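Local coordinates for methyl-CpG-binding domain protein 3 (PDB 6CCG) that binds methylated CpG sites in DNA through its methyl-CpG-binding domain and is probably involved in regulating transcription, at residues E18-P23 with F36-S41. Numbering follows the deposited sequence.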
loop_
_atom_site.group_PDB
_atom_site.type_symbol
_atom_site.label_atom_id
_atom_site.label_comp_id
_atom_site.label_asym_id
_atom_site.label_seq_id
_atom_site.Cartn_x
_atom_site.Cartn_y
_atom_site.Cartn_z
ATOM N N GLU A 18 1.264 2.318 -7.098
ATOM C CA GLU A 18 1.902 3.273 -6.158
ATOM C C GLU A 18 1.522 2.989 -4.728
ATOM O O GLU A 18 0.444 2.413 -4.469
ATOM C CB GLU A 18 1.535 4.690 -6.555
ATOM C CG GLU A 18 2.237 5.134 -7.821
ATOM C CD GLU A 18 1.776 6.468 -8.344
ATOM O OE1 GLU A 18 0.914 7.131 -7.718
ATOM O OE2 GLU A 18 2.290 6.853 -9.396
ATOM N N ARG A 19 2.421 3.376 -3.793
ATOM C CA ARG A 19 2.211 3.232 -2.345
ATOM C C ARG A 19 2.158 4.646 -1.699
ATOM O O ARG A 19 2.892 5.519 -2.094
ATOM C CB ARG A 19 3.372 2.435 -1.708
ATOM C CG ARG A 19 3.297 2.276 -0.186
ATOM C CD ARG A 19 4.381 1.312 0.362
ATOM N NE ARG A 19 4.301 1.224 1.828
ATOM C CZ ARG A 19 4.842 2.096 2.674
ATOM N NH1 ARG A 19 5.548 3.157 2.232
ATOM N NH2 ARG A 19 4.698 1.909 3.986
ATOM N N GLU A 20 1.261 4.825 -0.732
ATOM C CA GLU A 20 1.069 6.112 -0.067
ATOM C C GLU A 20 1.012 5.897 1.433
ATOM O O GLU A 20 0.375 4.950 1.904
ATOM C CB GLU A 20 -0.226 6.793 -0.535
ATOM C CG GLU A 20 -0.585 8.092 0.183
ATOM C CD GLU A 20 -1.909 8.640 -0.284
ATOM O OE1 GLU A 20 -2.957 8.001 -0.011
ATOM O OE2 GLU A 20 -1.907 9.706 -0.925
ATOM N N GLU A 21 1.709 6.782 2.168
ATOM C CA GLU A 21 1.648 6.853 3.627
ATOM C C GLU A 21 1.008 8.176 3.963
ATOM O O GLU A 21 1.427 9.198 3.427
ATOM C CB GLU A 21 3.041 6.870 4.231
ATOM C CG GLU A 21 3.848 5.623 4.028
ATOM C CD GLU A 21 5.248 5.749 4.592
ATOM O OE1 GLU A 21 5.491 6.625 5.435
ATOM O OE2 GLU A 21 6.109 4.960 4.192
ATOM N N VAL A 22 -0.006 8.161 4.834
ATOM C CA VAL A 22 -0.726 9.363 5.233
ATOM C C VAL A 22 -0.744 9.387 6.771
ATOM O O VAL A 22 -1.542 8.697 7.375
ATOM C CB VAL A 22 -2.183 9.373 4.725
ATOM C CG1 VAL A 22 -2.892 10.670 5.147
ATOM C CG2 VAL A 22 -2.240 9.189 3.205
ATOM N N PRO A 23 0.156 10.180 7.403
ATOM C CA PRO A 23 0.073 10.255 8.850
ATOM C C PRO A 23 -1.226 10.943 9.283
ATOM O O PRO A 23 -1.637 11.952 8.688
ATOM C CB PRO A 23 1.294 11.110 9.255
ATOM C CG PRO A 23 1.671 11.876 8.037
ATOM C CD PRO A 23 1.065 11.192 6.831
ATOM N N PHE A 36 -1.807 3.170 1.969
ATOM C CA PHE A 36 -2.691 2.892 0.859
ATOM C C PHE A 36 -1.856 2.466 -0.362
ATOM O O PHE A 36 -0.665 2.798 -0.447
ATOM C CB PHE A 36 -3.507 4.125 0.532
ATOM C CG PHE A 36 -4.281 4.662 1.712
ATOM C CD1 PHE A 36 -5.379 3.966 2.212
ATOM C CD2 PHE A 36 -3.834 5.802 2.398
ATOM C CE1 PHE A 36 -6.093 4.444 3.368
ATOM C CE2 PHE A 36 -4.546 6.295 3.497
ATOM C CZ PHE A 36 -5.669 5.614 3.991
ATOM N N TYR A 37 -2.483 1.723 -1.268
ATOM C CA TYR A 37 -1.918 1.419 -2.602
ATOM C C TYR A 37 -2.879 1.870 -3.711
ATOM O O TYR A 37 -4.112 1.850 -3.532
ATOM C CB TYR A 37 -1.602 -0.063 -2.747
ATOM C CG TYR A 37 -0.525 -0.483 -1.807
ATOM C CD1 TYR A 37 0.814 -0.388 -2.161
ATOM C CD2 TYR A 37 -0.843 -0.876 -0.507
ATOM C CE1 TYR A 37 1.818 -0.719 -1.252
ATOM C CE2 TYR A 37 0.141 -1.207 0.410
ATOM C CZ TYR A 37 1.462 -1.141 0.036
ATOM O OH TYR A 37 2.393 -1.483 0.929
ATOM N N TYR A 38 -2.320 2.315 -4.821
ATOM C CA TYR A 38 -3.120 2.773 -5.947
ATOM C C TYR A 38 -2.781 1.933 -7.138
ATOM O O TYR A 38 -1.591 1.727 -7.439
ATOM C CB TYR A 38 -2.892 4.248 -6.220
ATOM C CG TYR A 38 -3.390 5.134 -5.092
ATOM C CD1 TYR A 38 -2.592 5.393 -3.988
ATOM C CD2 TYR A 38 -4.670 5.714 -5.139
ATOM C CE1 TYR A 38 -3.047 6.202 -2.938
ATOM C CE2 TYR A 38 -5.144 6.523 -4.111
ATOM C CZ TYR A 38 -4.336 6.776 -3.010
ATOM O OH TYR A 38 -4.808 7.587 -1.984
ATOM N N SER A 39 -3.807 1.407 -7.813
ATOM C CA SER A 39 -3.583 0.715 -9.086
ATOM C C SER A 39 -3.156 1.724 -10.187
ATOM O O SER A 39 -3.300 2.928 -9.998
ATOM C CB SER A 39 -4.862 -0.035 -9.511
ATOM O OG SER A 39 -5.899 0.859 -9.826
ATOM N N PRO A 40 -2.663 1.227 -11.353
ATOM C CA PRO A 40 -2.404 2.106 -12.518
ATOM C C PRO A 40 -3.604 2.978 -12.925
ATOM O O PRO A 40 -3.405 4.106 -13.383
ATOM C CB PRO A 40 -2.074 1.111 -13.646
ATOM C CG PRO A 40 -1.501 -0.066 -12.939
ATOM C CD PRO A 40 -2.286 -0.161 -11.636
ATOM N N SER A 41 -4.835 2.461 -12.741
ATOM C CA SER A 41 -6.061 3.212 -13.041
ATOM C C SER A 41 -6.584 4.064 -11.865
ATOM O O SER A 41 -7.677 4.621 -11.950
ATOM C CB SER A 41 -7.160 2.257 -13.558
ATOM O OG SER A 41 -7.472 1.256 -12.613
#
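Glu18 and Glu20 pair with Tyr38 and Phe36 through two backbone hydrogen bonds each, flanking the non-hydrogen-bonded pair Arg19 and Tyr37, in antiparallel strands whose axes come within 4.6 Å at 150°. On the face bearing Glu20, Phe36 and Tyr38, the Glu20 chain runs extended with CG anti to its backbone N (chi1 175°), and the Tyr38 hydroxyl OH donates to Glu20 OE1 at 2.7 Å, arriving from above a carboxylate set nearly perpendicular to the tyrosine ring. The same OE1 lies 3.4 Å from Phe36 CD2. Farther along, Val22 CG2 meets the edge of the Phe36 ring, 3.7 Å from CE2; the Val22 side chain also packs against a phosphate of the bound DNA. The two strands form the central hairpin of the four-stranded antiparallel sheet of the methyl-CpG-binding domain, between strands 6-9 and 44-45. On the other face Arg19 and Tyr37 lie side by side, with Arg19 CG 3.5 Å from Tyr37 CE1. Beyond the ring, the Arg19 guanidinium makes a salt bridge to Glu21, NH1 to OE2 at 2.7 Å, in its own plane, while NH2 hydrogen-bonds to Arg67 O and Tyr37 OH to Phe66 O. An alanine in place of Arg19 would probably leave Glu21 OE2 without this charged mate and remove CG and CD from beside Tyr37 CE1 and CZ. Glu18 directs its carboxylate to a salt bridge with Arg7, whose side chain also makes a cation-pi contact with Tyr38.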